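Local atomic coordinates of hypothetical protein CG14615-PA (Drosophila melanogaster, PDB entry 1SQH), a protein that is of unproven function but probably acts as an acyltransferase, possibly joining acyl groups to the nitrogen of glycine. Residues Gly121-Asn126 with Asn294-Leu299; Gln148-Phe153 with Trp271-Asn276; Ile116-Gly121 with Glu137-Arg142; Ser94-Gln99 with Asn126-Phe131. All coordinates share one frame; numbering follows the deposited sequence.

Interaction 1 of 4, residues Gly121-Asn126 with Asn294-Leu299; sequences GALLTN and NEWIKL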
loop_
_atom_site.group_PDB
_atom_site.type_symbol
_atom_site.label_atom_id
_atom_site.label_comp_id
_atom_site.label_asym_id
_atom_site.label_seq_id
_atom_site.Cartn_x
_atom_site.Cartn_y
_atom_site.Cartn_z
ATOM N N GLY A 121 9.580 12.589 11.041
ATOM C CA GLY A 121 9.774 11.410 10.214
ATOM C C GLY A 121 8.587 10.906 9.407
ATOM O O GLY A 121 8.501 9.708 9.122
ATOM N N ALA A 122 7.677 11.797 9.023
ATOM C CA ALA A 122 6.497 11.397 8.251
ATOM C C ALA A 122 6.865 10.759 6.911
ATOM O O ALA A 122 7.808 11.189 6.245
ATOM C CB ALA A 122 5.594 12.604 8.014
ATOM N N LEU A 123 6.114 9.736 6.512
ATOM C CA LEU A 123 6.373 9.065 5.236
ATOM C C LEU A 123 5.331 9.446 4.181
ATOM O O LEU A 123 4.125 9.264 4.382
ATOM C CB LEU A 123 6.376 7.549 5.434
ATOM C CG LEU A 123 6.501 6.692 4.167
ATOM C CD1 LEU A 123 7.829 6.963 3.487
ATOM C CD2 LEU A 123 6.376 5.212 4.531
ATOM N N LEU A 124 5.799 9.989 3.066
ATOM C CA LEU A 124 4.927 10.383 1.968
ATOM C C LEU A 124 4.825 9.189 1.009
ATOM O O LEU A 124 5.796 8.848 0.327
ATOM C CB LEU A 124 5.517 11.604 1.245
ATOM C CG LEU A 124 5.257 13.002 1.839
ATOM C CD1 LEU A 124 5.193 12.938 3.355
ATOM C CD2 LEU A 124 6.334 13.977 1.363
ATOM N N THR A 125 3.647 8.566 0.960
ATOM C CA THR A 125 3.430 7.381 0.114
ATOM C C THR A 125 2.770 7.639 -1.243
ATOM O O THR A 125 1.945 8.546 -1.395
ATOM C CB THR A 125 2.578 6.328 0.864
ATOM O OG1 THR A 125 1.262 6.850 1.098
ATOM C CG2 THR A 125 3.222 5.973 2.202
ATOM N N ASN A 126 3.124 6.812 -2.221
ATOM C CA ASN A 126 2.578 6.916 -3.579
ATOM C C ASN A 126 2.437 8.350 -4.106
ATOM O O ASN A 126 1.365 8.746 -4.570
ATOM C CB ASN A 126 1.217 6.182 -3.674
ATOM C CG ASN A 126 0.292 6.479 -2.498
ATOM O OD1 ASN A 126 0.425 5.888 -1.408
ATOM N ND2 ASN A 126 -0.647 7.400 -2.704
ATOM N N ASN A 294 5.830 6.191 -9.089
ATOM C CA ASN A 294 5.567 7.091 -7.977
ATOM C C ASN A 294 6.751 7.073 -7.041
ATOM O O ASN A 294 7.610 6.197 -7.131
ATOM C CB ASN A 294 4.333 6.622 -7.206
ATOM C CG ASN A 294 3.048 7.275 -7.686
ATOM O OD1 ASN A 294 2.967 7.772 -8.814
ATOM N ND2 ASN A 294 2.024 7.260 -6.831
ATOM N N GLU A 295 6.801 8.039 -6.137
ATOM C CA GLU A 295 7.887 8.063 -5.172
ATOM C C GLU A 295 7.358 7.880 -3.759
ATOM O O GLU A 295 6.221 8.230 -3.449
ATOM C CB GLU A 295 8.689 9.375 -5.263
ATOM C CG GLU A 295 9.865 9.316 -6.233
ATOM C CD GLU A 295 10.674 10.606 -6.278
ATOM O OE1 GLU A 295 11.022 11.141 -5.206
ATOM O OE2 GLU A 295 10.978 11.085 -7.387
ATOM N N TRP A 296 8.186 7.264 -2.925
ATOM C CA TRP A 296 7.876 7.078 -1.519
ATOM C C TRP A 296 8.933 7.985 -0.896
ATOM O O TRP A 296 10.132 7.735 -1.026
ATOM C CB TRP A 296 8.092 5.631 -1.108
ATOM C CG TRP A 296 6.817 4.906 -0.796
ATOM C CD1 TRP A 296 6.369 4.535 0.440
ATOM C CD2 TRP A 296 5.830 4.454 -1.736
ATOM N NE1 TRP A 296 5.165 3.876 0.331
ATOM C CE2 TRP A 296 4.812 3.813 -0.993
ATOM C CE3 TRP A 296 5.706 4.528 -3.133
ATOM C CZ2 TRP A 296 3.678 3.243 -1.605
ATOM C CZ3 TRP A 296 4.570 3.958 -3.742
ATOM C CH2 TRP A 296 3.579 3.325 -2.972
ATOM N N ILE A 297 8.493 9.061 -0.259
ATOM C CA ILE A 297 9.438 10.000 0.319
ATOM C C ILE A 297 9.478 9.930 1.834
ATOM O O ILE A 297 8.560 10.394 2.512
ATOM C CB ILE A 297 9.098 11.433 -0.105
ATOM C CG1 ILE A 297 8.969 11.498 -1.635
ATOM C CG2 ILE A 297 10.172 12.376 0.378
ATOM C CD1 ILE A 297 8.615 12.871 -2.184
ATOM N N LYS A 298 10.543 9.335 2.358
ATOM C CA LYS A 298 10.714 9.216 3.797
ATOM C C LYS A 298 11.473 10.437 4.314
ATOM O O LYS A 298 12.614 10.683 3.914
ATOM C CB LYS A 298 11.486 7.933 4.118
ATOM C CG LYS A 298 11.945 7.785 5.560
ATOM C CD LYS A 298 10.792 7.786 6.551
ATOM C CE LYS A 298 11.318 7.539 7.962
ATOM N NZ LYS A 298 10.308 7.801 9.025
ATOM N N LEU A 299 10.819 11.208 5.181
ATOM C CA LEU A 299 11.425 12.394 5.786
ATOM C C LEU A 299 12.131 11.966 7.072
ATOM O O LEU A 299 11.534 11.284 7.906
ATOM C CB LEU A 299 10.344 13.430 6.115
ATOM C CG LEU A 299 9.902 14.428 5.035
ATOM C CD1 LEU A 299 9.815 13.753 3.693
ATOM C CD2 LEU A 299 8.565 15.037 5.426
#

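Interaction 2 of 4, residues Gln148-Phe153 with Trp271-Asn276; sequences QPRQCF and WIVATN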
loop_
_atom_site.group_PDB
_atom_site.type_symbol
_atom_site.label_atom_id
_atom_site.label_comp_id
_atom_site.label_asym_id
_atom_site.label_seq_id
_atom_site.Cartn_x
_atom_site.Cartn_y
_atom_site.Cartn_z
ATOM N N GLN A 148 14.903 10.843 2.256
ATOM C CA GLN A 148 15.252 9.564 1.630
ATOM C C GLN A 148 14.144 9.161 0.655
ATOM O O GLN A 148 13.199 8.467 1.023
ATOM C CB GLN A 148 15.412 8.476 2.700
ATOM C CG GLN A 148 16.557 8.714 3.668
ATOM C CD GLN A 148 16.436 7.897 4.949
ATOM O OE1 GLN A 148 17.344 7.897 5.780
ATOM N NE2 GLN A 148 15.310 7.209 5.118
ATOM N N PRO A 149 14.241 9.607 -0.600
ATOM C CA PRO A 149 13.211 9.256 -1.578
ATOM C C PRO A 149 13.586 8.007 -2.368
ATOM O O PRO A 149 14.769 7.688 -2.505
ATOM C CB PRO A 149 13.161 10.500 -2.462
ATOM C CG PRO A 149 14.611 10.871 -2.541
ATOM C CD PRO A 149 15.120 10.674 -1.118
ATOM N N ARG A 150 12.585 7.294 -2.876
ATOM C CA ARG A 150 12.848 6.111 -3.690
ATOM C C ARG A 150 11.741 5.929 -4.710
ATOM O O ARG A 150 10.565 6.121 -4.407
ATOM C CB ARG A 150 12.982 4.849 -2.827
ATOM C CG ARG A 150 11.762 4.493 -2.001
ATOM C CD ARG A 150 12.088 3.356 -1.044
ATOM N NE ARG A 150 11.204 3.352 0.120
ATOM C CZ ARG A 150 10.058 2.686 0.191
ATOM N NH1 ARG A 150 9.648 1.956 -0.842
ATOM N NH2 ARG A 150 9.332 2.747 1.298
ATOM N N GLN A 151 12.129 5.569 -5.925
ATOM C CA GLN A 151 11.172 5.366 -7.003
ATOM C C GLN A 151 10.571 3.963 -6.986
ATOM O O GLN A 151 11.276 2.962 -6.844
ATOM C CB GLN A 151 11.847 5.620 -8.345
ATOM C CG GLN A 151 12.444 7.010 -8.467
ATOM C CD GLN A 151 11.982 7.746 -9.719
ATOM O OE1 GLN A 151 12.070 7.222 -10.841
ATOM N NE2 GLN A 151 11.493 8.966 -9.534
ATOM N N CYS A 152 9.254 3.905 -7.134
ATOM C CA CYS A 152 8.553 2.634 -7.138
ATOM C C CYS A 152 7.710 2.485 -8.402
ATOM O O CYS A 152 7.121 3.455 -8.883
ATOM C CB CYS A 152 7.666 2.531 -5.897
ATOM S SG CYS A 152 8.590 2.713 -4.351
ATOM N N PHE A 153 7.680 1.276 -8.957
ATOM C CA PHE A 153 6.873 1.030 -10.144
ATOM C C PHE A 153 5.529 0.459 -9.711
ATOM O O PHE A 153 5.468 -0.448 -8.865
ATOM C CB PHE A 153 7.534 0.018 -11.101
ATOM C CG PHE A 153 8.821 0.494 -11.729
ATOM C CD1 PHE A 153 9.087 1.856 -11.890
ATOM C CD2 PHE A 153 9.763 -0.431 -12.190
ATOM C CE1 PHE A 153 10.272 2.288 -12.499
ATOM C CE2 PHE A 153 10.949 -0.012 -12.801
ATOM C CZ PHE A 153 11.199 1.354 -12.952
ATOM N N TRP A 271 3.516 -2.811 -5.801
ATOM C CA TRP A 271 4.446 -1.700 -5.718
ATOM C C TRP A 271 5.838 -2.279 -5.484
ATOM O O TRP A 271 6.070 -2.944 -4.482
ATOM C CB TRP A 271 4.077 -0.790 -4.551
ATOM C CG TRP A 271 3.003 0.209 -4.866
ATOM C CD1 TRP A 271 1.773 0.307 -4.278
ATOM C CD2 TRP A 271 3.097 1.295 -5.793
ATOM N NE1 TRP A 271 1.094 1.399 -4.775
ATOM C CE2 TRP A 271 1.886 2.021 -5.708
ATOM C CE3 TRP A 271 4.089 1.729 -6.684
ATOM C CZ2 TRP A 271 1.643 3.164 -6.486
ATOM C CZ3 TRP A 271 3.848 2.860 -7.454
ATOM C CH2 TRP A 271 2.632 3.567 -7.347
ATOM N N ILE A 272 6.762 -2.039 -6.406
ATOM C CA ILE A 272 8.117 -2.555 -6.242
ATOM C C ILE A 272 9.143 -1.458 -6.476
ATOM O O ILE A 272 8.919 -0.543 -7.275
ATOM C CB ILE A 272 8.433 -3.724 -7.225
ATOM C CG1 ILE A 272 8.435 -3.219 -8.662
ATOM C CG2 ILE A 272 7.429 -4.852 -7.046
ATOM C CD1 ILE A 272 9.014 -4.218 -9.676
ATOM N N VAL A 273 10.267 -1.559 -5.770
ATOM C CA VAL A 273 11.358 -0.603 -5.909
ATOM C C VAL A 273 11.860 -0.711 -7.341
ATOM O O VAL A 273 11.994 -1.808 -7.867
ATOM C CB VAL A 273 12.491 -0.923 -4.921
ATOM C CG1 VAL A 273 13.695 -0.051 -5.210
ATOM C CG2 VAL A 273 12.005 -0.679 -3.506
ATOM N N ALA A 274 12.135 0.429 -7.966
ATOM C CA ALA A 274 12.569 0.454 -9.362
ATOM C C ALA A 274 13.785 -0.405 -9.674
ATOM O O ALA A 274 13.967 -0.838 -10.809
ATOM C CB ALA A 274 12.821 1.904 -9.807
ATOM N N THR A 275 14.609 -0.655 -8.665
ATOM C CA THR A 275 15.813 -1.445 -8.849
ATOM C C THR A 275 15.583 -2.929 -8.571
ATOM O O THR A 275 16.496 -3.743 -8.703
ATOM C CB THR A 275 16.918 -0.938 -7.931
ATOM O OG1 THR A 275 16.486 -1.061 -6.575
ATOM C CG2 THR A 275 17.219 0.512 -8.217
ATOM N N ASN A 276 14.367 -3.288 -8.177
ATOM C CA ASN A 276 14.069 -4.689 -7.911
ATOM C C ASN A 276 13.791 -5.350 -9.269
ATOM O O ASN A 276 12.662 -5.774 -9.564
ATOM C CB ASN A 276 12.846 -4.805 -7.011
ATOM C CG ASN A 276 12.718 -6.171 -6.394
ATOM O OD1 ASN A 276 13.170 -7.166 -6.966
ATOM N ND2 ASN A 276 12.095 -6.237 -5.227
#

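Interaction 3 of 4, residues Ile116-Gly121 with Glu137-Arg142; sequences IEWTQG and ELAVSR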
loop_
_atom_site.group_PDB
_atom_site.type_symbol
_atom_site.label_atom_id
_atom_site.label_comp_id
_atom_site.label_asym_id
_atom_site.label_seq_id
_atom_site.Cartn_x
_atom_site.Cartn_y
_atom_site.Cartn_z
ATOM N N ILE A 116 0.281 17.392 9.499
ATOM C CA ILE A 116 1.383 16.598 8.965
ATOM C C ILE A 116 2.655 16.789 9.788
ATOM O O ILE A 116 3.038 17.912 10.113
ATOM C CB ILE A 116 1.672 16.973 7.495
ATOM C CG1 ILE A 116 0.469 16.615 6.619
ATOM C CG2 ILE A 116 2.902 16.251 7.010
ATOM C CD1 ILE A 116 0.636 16.972 5.159
ATOM N N GLU A 117 3.315 15.685 10.114
ATOM C CA GLU A 117 4.528 15.725 10.924
ATOM C C GLU A 117 5.799 15.805 10.075
ATOM O O GLU A 117 6.598 14.870 10.020
ATOM C CB GLU A 117 4.530 14.501 11.843
ATOM C CG GLU A 117 3.170 14.308 12.509
ATOM C CD GLU A 117 3.109 13.107 13.425
ATOM O OE1 GLU A 117 3.958 12.205 13.274
ATOM O OE2 GLU A 117 2.201 13.052 14.285
ATOM N N TRP A 118 5.970 16.951 9.420
ATOM C CA TRP A 118 7.115 17.217 8.553
ATOM C C TRP A 118 8.445 16.995 9.237
ATOM O O TRP A 118 9.429 16.631 8.597
ATOM C CB TRP A 118 7.099 18.671 8.070
ATOM C CG TRP A 118 5.885 19.067 7.306
ATOM C CD1 TRP A 118 4.869 19.863 7.738
ATOM C CD2 TRP A 118 5.564 18.696 5.964
ATOM N NE1 TRP A 118 3.932 20.016 6.746
ATOM C CE2 TRP A 118 4.335 19.308 5.646
ATOM C CE3 TRP A 118 6.199 17.901 4.997
ATOM C CZ2 TRP A 118 3.724 19.153 4.399
ATOM C CZ3 TRP A 118 5.591 17.746 3.756
ATOM C CH2 TRP A 118 4.364 18.372 3.471
ATOM N N THR A 119 8.467 17.241 10.540
ATOM C CA THR A 119 9.675 17.133 11.341
ATOM C C THR A 119 9.817 15.845 12.139
ATOM O O THR A 119 10.886 15.560 12.689
ATOM C CB THR A 119 9.740 18.338 12.301
ATOM O OG1 THR A 119 10.127 19.505 11.562
ATOM C CG2 THR A 119 10.708 18.089 13.447
ATOM N N GLN A 120 8.750 15.056 12.190
ATOM C CA GLN A 120 8.766 13.822 12.968
ATOM C C GLN A 120 8.877 12.530 12.168
ATOM O O GLN A 120 8.332 11.499 12.571
ATOM C CB GLN A 120 7.526 13.774 13.863
ATOM C CG GLN A 120 7.552 14.798 14.991
ATOM C CD GLN A 120 6.203 14.960 15.657
ATOM O OE1 GLN A 120 5.302 15.606 15.115
ATOM N NE2 GLN A 120 6.050 14.362 16.835
ATOM N N GLY A 121 9.580 12.589 11.041
ATOM C CA GLY A 121 9.774 11.410 10.214
ATOM C C GLY A 121 8.587 10.906 9.407
ATOM O O GLY A 121 8.501 9.708 9.122
ATOM N N GLU A 137 10.514 20.543 -1.393
ATOM C CA GLU A 137 10.876 21.927 -1.079
ATOM C C GLU A 137 10.117 22.337 0.180
ATOM O O GLU A 137 10.676 22.936 1.104
ATOM C CB GLU A 137 10.494 22.848 -2.239
ATOM C CG GLU A 137 11.248 22.580 -3.540
ATOM C CD GLU A 137 10.689 23.381 -4.713
ATOM O OE1 GLU A 137 10.616 24.629 -4.604
ATOM O OE2 GLU A 137 10.318 22.764 -5.742
ATOM N N LEU A 138 8.838 21.987 0.213
ATOM C CA LEU A 138 7.986 22.278 1.354
ATOM C C LEU A 138 8.568 21.632 2.606
ATOM O O LEU A 138 8.697 22.276 3.643
ATOM C CB LEU A 138 6.573 21.744 1.092
ATOM C CG LEU A 138 5.533 21.847 2.206
ATOM C CD1 LEU A 138 5.507 23.266 2.774
ATOM C CD2 LEU A 138 4.172 21.467 1.645
ATOM N N ALA A 139 8.924 20.354 2.506
ATOM C CA ALA A 139 9.495 19.637 3.645
ATOM C C ALA A 139 10.674 20.408 4.223
ATOM O O ALA A 139 10.821 20.521 5.442
ATOM C CB ALA A 139 9.951 18.250 3.218
ATOM N N VAL A 140 11.514 20.929 3.334
ATOM C CA VAL A 140 12.684 21.692 3.740
ATOM C C VAL A 140 12.264 23.016 4.370
ATOM O O VAL A 140 12.821 23.429 5.391
ATOM C CB VAL A 140 13.609 21.967 2.538
ATOM C CG1 VAL A 140 14.784 22.838 2.965
ATOM C CG2 VAL A 140 14.108 20.647 1.974
ATOM N N SER A 141 11.269 23.667 3.774
ATOM C CA SER A 141 10.786 24.940 4.296
ATOM C C SER A 141 10.177 24.759 5.685
ATOM O O SER A 141 9.876 25.736 6.374
ATOM C CB SER A 141 9.727 25.544 3.367
ATOM O OG SER A 141 8.428 25.121 3.748
ATOM N N ARG A 142 9.992 23.510 6.096
ATOM C CA ARG A 142 9.410 23.237 7.401
ATOM C C ARG A 142 10.391 22.614 8.373
ATOM O O ARG A 142 9.994 22.115 9.425
ATOM C CB ARG A 142 8.187 22.339 7.258
ATOM C CG ARG A 142 7.128 22.898 6.326
ATOM C CD ARG A 142 6.853 24.369 6.618
ATOM N NE ARG A 142 5.459 24.714 6.370
ATOM C CZ ARG A 142 4.437 24.171 7.025
ATOM N NH1 ARG A 142 3.198 24.539 6.738
ATOM N NH2 ARG A 142 4.652 23.263 7.972
#

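Interaction 4 of 4, residues Ser94-Gln99 with Asn126-Phe131; sequences SFFSWQ and NVDLGF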
loop_
_atom_site.group_PDB
_atom_site.type_symbol
_atom_site.label_atom_id
_atom_site.label_comp_id
_atom_site.label_asym_id
_atom_site.label_seq_id
_atom_site.Cartn_x
_atom_site.Cartn_y
_atom_site.Cartn_z
ATOM N N SER A 94 -0.817 10.389 2.105
ATOM C CA SER A 94 -1.137 10.152 0.701
ATOM C C SER A 94 -1.989 11.337 0.278
ATOM O O SER A 94 -2.734 11.884 1.089
ATOM C CB SER A 94 -1.947 8.863 0.518
ATOM O OG SER A 94 -2.330 8.710 -0.840
ATOM N N PHE A 95 -1.882 11.737 -0.981
ATOM C CA PHE A 95 -2.671 12.859 -1.464
ATOM C C PHE A 95 -2.708 12.934 -2.983
ATOM O O PHE A 95 -1.815 12.436 -3.671
ATOM C CB PHE A 95 -2.120 14.169 -0.899
ATOM C CG PHE A 95 -0.684 14.429 -1.258
ATOM C CD1 PHE A 95 -0.342 14.944 -2.503
ATOM C CD2 PHE A 95 0.334 14.134 -0.353
ATOM C CE1 PHE A 95 1.000 15.170 -2.842
ATOM C CE2 PHE A 95 1.673 14.355 -0.683
ATOM C CZ PHE A 95 2.002 14.872 -1.931
ATOM N N PHE A 96 -3.761 13.562 -3.492
ATOM C CA PHE A 96 -3.937 13.743 -4.919
ATOM C C PHE A 96 -5.013 14.775 -5.191
ATOM O O PHE A 96 -5.776 15.151 -4.310
ATOM C CB PHE A 96 -4.342 12.436 -5.619
ATOM C CG PHE A 96 -4.090 12.459 -7.100
ATOM C CD1 PHE A 96 -2.807 12.235 -7.596
ATOM C CD2 PHE A 96 -5.104 12.810 -7.996
ATOM C CE1 PHE A 96 -2.528 12.357 -8.962
ATOM C CE2 PHE A 96 -4.846 12.942 -9.363
ATOM C CZ PHE A 96 -3.551 12.715 -9.847
ATOM N N SER A 97 -5.047 15.224 -6.433
ATOM C CA SER A 97 -6.029 16.177 -6.920
ATOM C C SER A 97 -5.746 16.277 -8.403
ATOM O O SER A 97 -4.595 16.129 -8.823
ATOM C CB SER A 97 -5.859 17.556 -6.274
ATOM O OG SER A 97 -6.796 18.462 -6.844
ATOM N N TRP A 98 -6.778 16.505 -9.204
ATOM C CA TRP A 98 -6.554 16.614 -10.632
ATOM C C TRP A 98 -6.834 18.003 -11.173
ATOM O O TRP A 98 -7.165 18.163 -12.344
ATOM C CB TRP A 98 -7.362 15.551 -11.392
ATOM C CG TRP A 98 -8.853 15.591 -11.209
ATOM C CD1 TRP A 98 -9.724 16.491 -11.744
ATOM C CD2 TRP A 98 -9.647 14.643 -10.487
ATOM N NE1 TRP A 98 -11.014 16.164 -11.404
ATOM C CE2 TRP A 98 -10.995 15.034 -10.632
ATOM C CE3 TRP A 98 -9.346 13.497 -9.731
ATOM C CZ2 TRP A 98 -12.050 14.318 -10.048
ATOM C CZ3 TRP A 98 -10.401 12.783 -9.151
ATOM C CH2 TRP A 98 -11.736 13.202 -9.315
ATOM N N GLN A 99 -6.692 19.009 -10.316
ATOM C CA GLN A 99 -6.901 20.383 -10.740
ATOM C C GLN A 99 -5.843 20.649 -11.816
ATOM O O GLN A 99 -4.647 20.541 -11.559
ATOM C CB GLN A 99 -6.733 21.336 -9.555
ATOM C CG GLN A 99 -7.282 22.726 -9.821
ATOM C CD GLN A 99 -7.302 23.593 -8.582
ATOM O OE1 GLN A 99 -7.850 24.689 -8.603
ATOM N NE2 GLN A 99 -6.701 23.109 -7.496
ATOM N N ASN A 126 3.124 6.812 -2.221
ATOM C CA ASN A 126 2.578 6.916 -3.579
ATOM C C ASN A 126 2.437 8.350 -4.106
ATOM O O ASN A 126 1.365 8.746 -4.570
ATOM C CB ASN A 126 1.217 6.182 -3.674
ATOM C CG ASN A 126 0.292 6.479 -2.498
ATOM O OD1 ASN A 126 0.425 5.888 -1.408
ATOM N ND2 ASN A 126 -0.647 7.400 -2.704
ATOM N N VAL A 127 3.531 9.110 -4.061
ATOM C CA VAL A 127 3.533 10.499 -4.525
ATOM C C VAL A 127 3.712 10.592 -6.030
ATOM O O VAL A 127 4.663 10.030 -6.581
ATOM C CB VAL A 127 4.674 11.330 -3.888
ATOM C CG1 VAL A 127 4.475 12.803 -4.220
ATOM C CG2 VAL A 127 4.725 11.103 -2.388
ATOM N N ASP A 128 2.799 11.310 -6.681
ATOM C CA ASP A 128 2.848 11.493 -8.130
ATOM C C ASP A 128 4.130 12.236 -8.493
ATOM O O ASP A 128 4.571 13.127 -7.756
ATOM C CB ASP A 128 1.637 12.299 -8.596
ATOM C CG ASP A 128 1.551 12.401 -10.099
ATOM O OD1 ASP A 128 0.857 11.563 -10.718
ATOM O OD2 ASP A 128 2.190 13.314 -10.665
ATOM N N LEU A 129 4.731 11.877 -9.621
ATOM C CA LEU A 129 5.971 12.523 -10.043
ATOM C C LEU A 129 5.851 14.044 -10.161
ATOM O O LEU A 129 6.841 14.760 -10.027
ATOM C CB LEU A 129 6.438 11.937 -11.377
ATOM C CG LEU A 129 6.826 10.460 -11.284
ATOM C CD1 LEU A 129 7.164 9.912 -12.663
ATOM C CD2 LEU A 129 8.006 10.312 -10.332
ATOM N N GLY A 130 4.640 14.533 -10.400
ATOM C CA GLY A 130 4.454 15.963 -10.544
ATOM C C GLY A 130 4.358 16.719 -9.234
ATOM O O GLY A 130 4.303 17.950 -9.235
ATOM N N PHE A 131 4.324 15.993 -8.119
ATOM C CA PHE A 131 4.232 16.621 -6.806
ATOM C C PHE A 131 5.527 16.441 -6.028
ATOM O O PHE A 131 5.752 17.120 -5.026
ATOM C CB PHE A 131 3.102 16.008 -5.959
ATOM C CG PHE A 131 1.728 16.131 -6.560
ATOM C CD1 PHE A 131 1.318 17.303 -7.191
ATOM C CD2 PHE A 131 0.821 15.078 -6.447
ATOM C CE1 PHE A 131 0.008 17.431 -7.706
ATOM C CE2 PHE A 131 -0.487 15.189 -6.950
ATOM C CZ PHE A 131 -0.893 16.368 -7.582
#

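Interaction 1 of 4, residues Gly121-Asn126 with Asn294-Leu299
Leu124 and Ile297 form an antiparallel hydrogen-bonded pair that stitches strand 123-128 to strand 289-299, neighbours in the large mixed sheet of a protein whose sequence families belong to the acetyltransferase clan. Leu124 N donates to Ile297 O at 2.8 Å, and Ile297 N returns the bond to Leu124 O at the same 2.8 Å. Trp296 lays its indole across the partner strand. Thr125 CA stands over the five-membered ring, 3.9 Å from its centroid, and the backbone N of Asn126 lies above the same face, while Thr125 CG2 reaches Trp296 NE1 at 3.4 Å. Leu123 CD2 meets the ring at its edge, 4.1 Å from Trp296 CD1. An alanine at Trp296 would probably uncover the backbone of Thr125 and Asn126, open a gap beside Leu123 CD2 and deprive Trp271 of one of its edge-to-face partners.

In the next shell, backbone bonds from Leu123 to Gln91 and Val93 fix the far side of strand 123-128. Val135 of helix 129-141 packs against both Leu124 and Ile297, and the carboxylate of Glu295 is held by Lys136 and Gln151. At the far end of the ladder Lys298 has CG anti to its backbone N (chi1 170°) and a bend at chi2, and its NZ donates to Gly121 O at 2.6 Å, only slightly tilted from the carbonyl plane.

Interaction 2 of 4, residues Gln148-Phe153 with Trp271-Asn276
An antiparallel pairing at one border of the mixed sheet brings Cys152 of strand 147-157 opposite Val273 of strand 268-273, the outermost strand on this side. The short strands 148-153 and 271-273 are splayed, with 136° between their N-to-C directions. Phe153 N donates to Ile272 O at 2.8 Å, nearly along the C=O axis, and Ile272 N answers with a longer bond of 3.2 Å to Phe153 O. Ala274 N, at 2.9 Å from Gln151 O, carries the ladder into the type I turn Val273-Asn276, whose last residue, Asn276, N-caps helix 277-286, its OD1 accepting from Ser279 N.

Two aromatic groups frame the pairing in different ways. Phe153 offers a face: Ala274 CB rests over it, toward the rim, 3.9 Å from the ring centroid in a CH-pi contact. Trp271 offers the benzo side of its indole, where Cys152 O lies near the ring plane, 3.6 Å from CZ3. Cys152 CB packs beside the ring, well out of its plane, 3.7 Å from Trp271 CE3.

Methyl on pi face and carbonyl at indole edge are each the complementary placement, so the slightly positive rim C-H groups of Trp271 probably add a weak electrostatic attraction to the backbone bonds.

Interaction 3 of 4, residues Ile116-Gly121 with Glu137-Arg142
Trp118 and Ala139 are where the two backbones come nearest, their CA atoms 6.0 Å apart, with the type I turn Glu117-Gln120 set against the C-terminal part of helix 129-141. The contact is carried by the indole of Trp118, whose CG lies anti to the carbonyl carbon (chi1 -59°), on a CB that heads for the helix. One face of the ring takes two aliphatic groups side by side. Leu138 CG stands over the six-membered ring, 4.2 Å from its centroid, and Arg142 CG over the five-membered ring, also 4.2 Å from the centroid; both are offset toward the rim. Leu138 crosses the indole at about a right angle and brings its CD2 to 3.6 Å from Trp118 CH2. Within the fold, this joins the loop that leads from helix 104-112 into strand 123-128, the closing leg of a beta-alpha-beta unit, to the helix that follows that strand.

The opposite face of Trp118 is met from its own loop, with Ile116 CG2 3.6 Å above the centre, so the ring is sandwiched between aliphatic groups. Ala139 CA approaches obliquely, 4.0 Å from Trp118 CE3. The Arg142 chain is bent at chi2 and chi3, and its NH2 lies 3.4 Å from Trp118 CD1, with the guanidinium plane turned 68° from the indole; its NH1 makes a weak hydrogen bond to Glu111 O.

Interaction 4 of 4, residues Ser94-Gln99 with Asn126-Phe131
Phe131 turns its edge toward the face of Phe96, an offset edge-to-face pair with centroids 5.8 Å apart and planes at 66°. Another part of the Phe131 rim meets a carbonyl, Ser97 O lying in the ring plane 3.9 Å from CZ. The edge of Phe96 in turn carries Asp128 OD1 in its plane, 3.9 Å from CE1. Phe95 completes the aromatic cluster. Its ring is inclined at 47° to that of Phe131, CE1 comes within 3.6 Å of Phe131 CD2, and Phe131 CB lies in plane at the Phe95 edge, while Phe95 CZ touches Val127 CG1 at 4.0 Å.

The cluster belongs to the beta-alpha-beta unit made of strand 91-96, helix 104-112 and strand 123-128, in which the two strands are parallel neighbours; Leu106 of the helix packs on both Phe95 and Phe131.

Where the second strand turns its corner, Asn126 ND2 donates to Ser94 OG at 2.8 Å, with the hydroxyl lying in the amide plane. Ser94 OG is also hydrogen-bonded to Tyr82 OH, and Thr125 OG1, which also pairs with Val93 O, donates to Asn126 OD1. An alanine at Asn126 would probably leave Ser94 OG without its amide donor and take one of two acceptors from Thr125 OG1. Beyond the corner, Asp128 N-caps helix 129-141, its OD2 accepting from Gly130 N at 2.7 Å.

Three contacts follow one another across the mixed sheet: interaction 4 links strands 91-96 and 123-128, interaction 1 links 123-128 and 289-299, and interaction 2 reaches from 147-157 to the outermost strand 268-273. Interactions 1 and 2, centres about 11 Å apart, are joined by backbone bonds between strands 289-299 and 147-157. Interaction 3, about 11 Å from interaction 1, shares Gly121 with it; Asn126 is common to interactions 1 and 4. Along the chain, interactions 3 and 4 interleave and close before interaction 2 opens; the segments of interaction 1 lie 168 residues apart, with interaction 2 between them and 3 and 4 crossing it. The C-terminal strand thus brings parts of both family regions into one sheet.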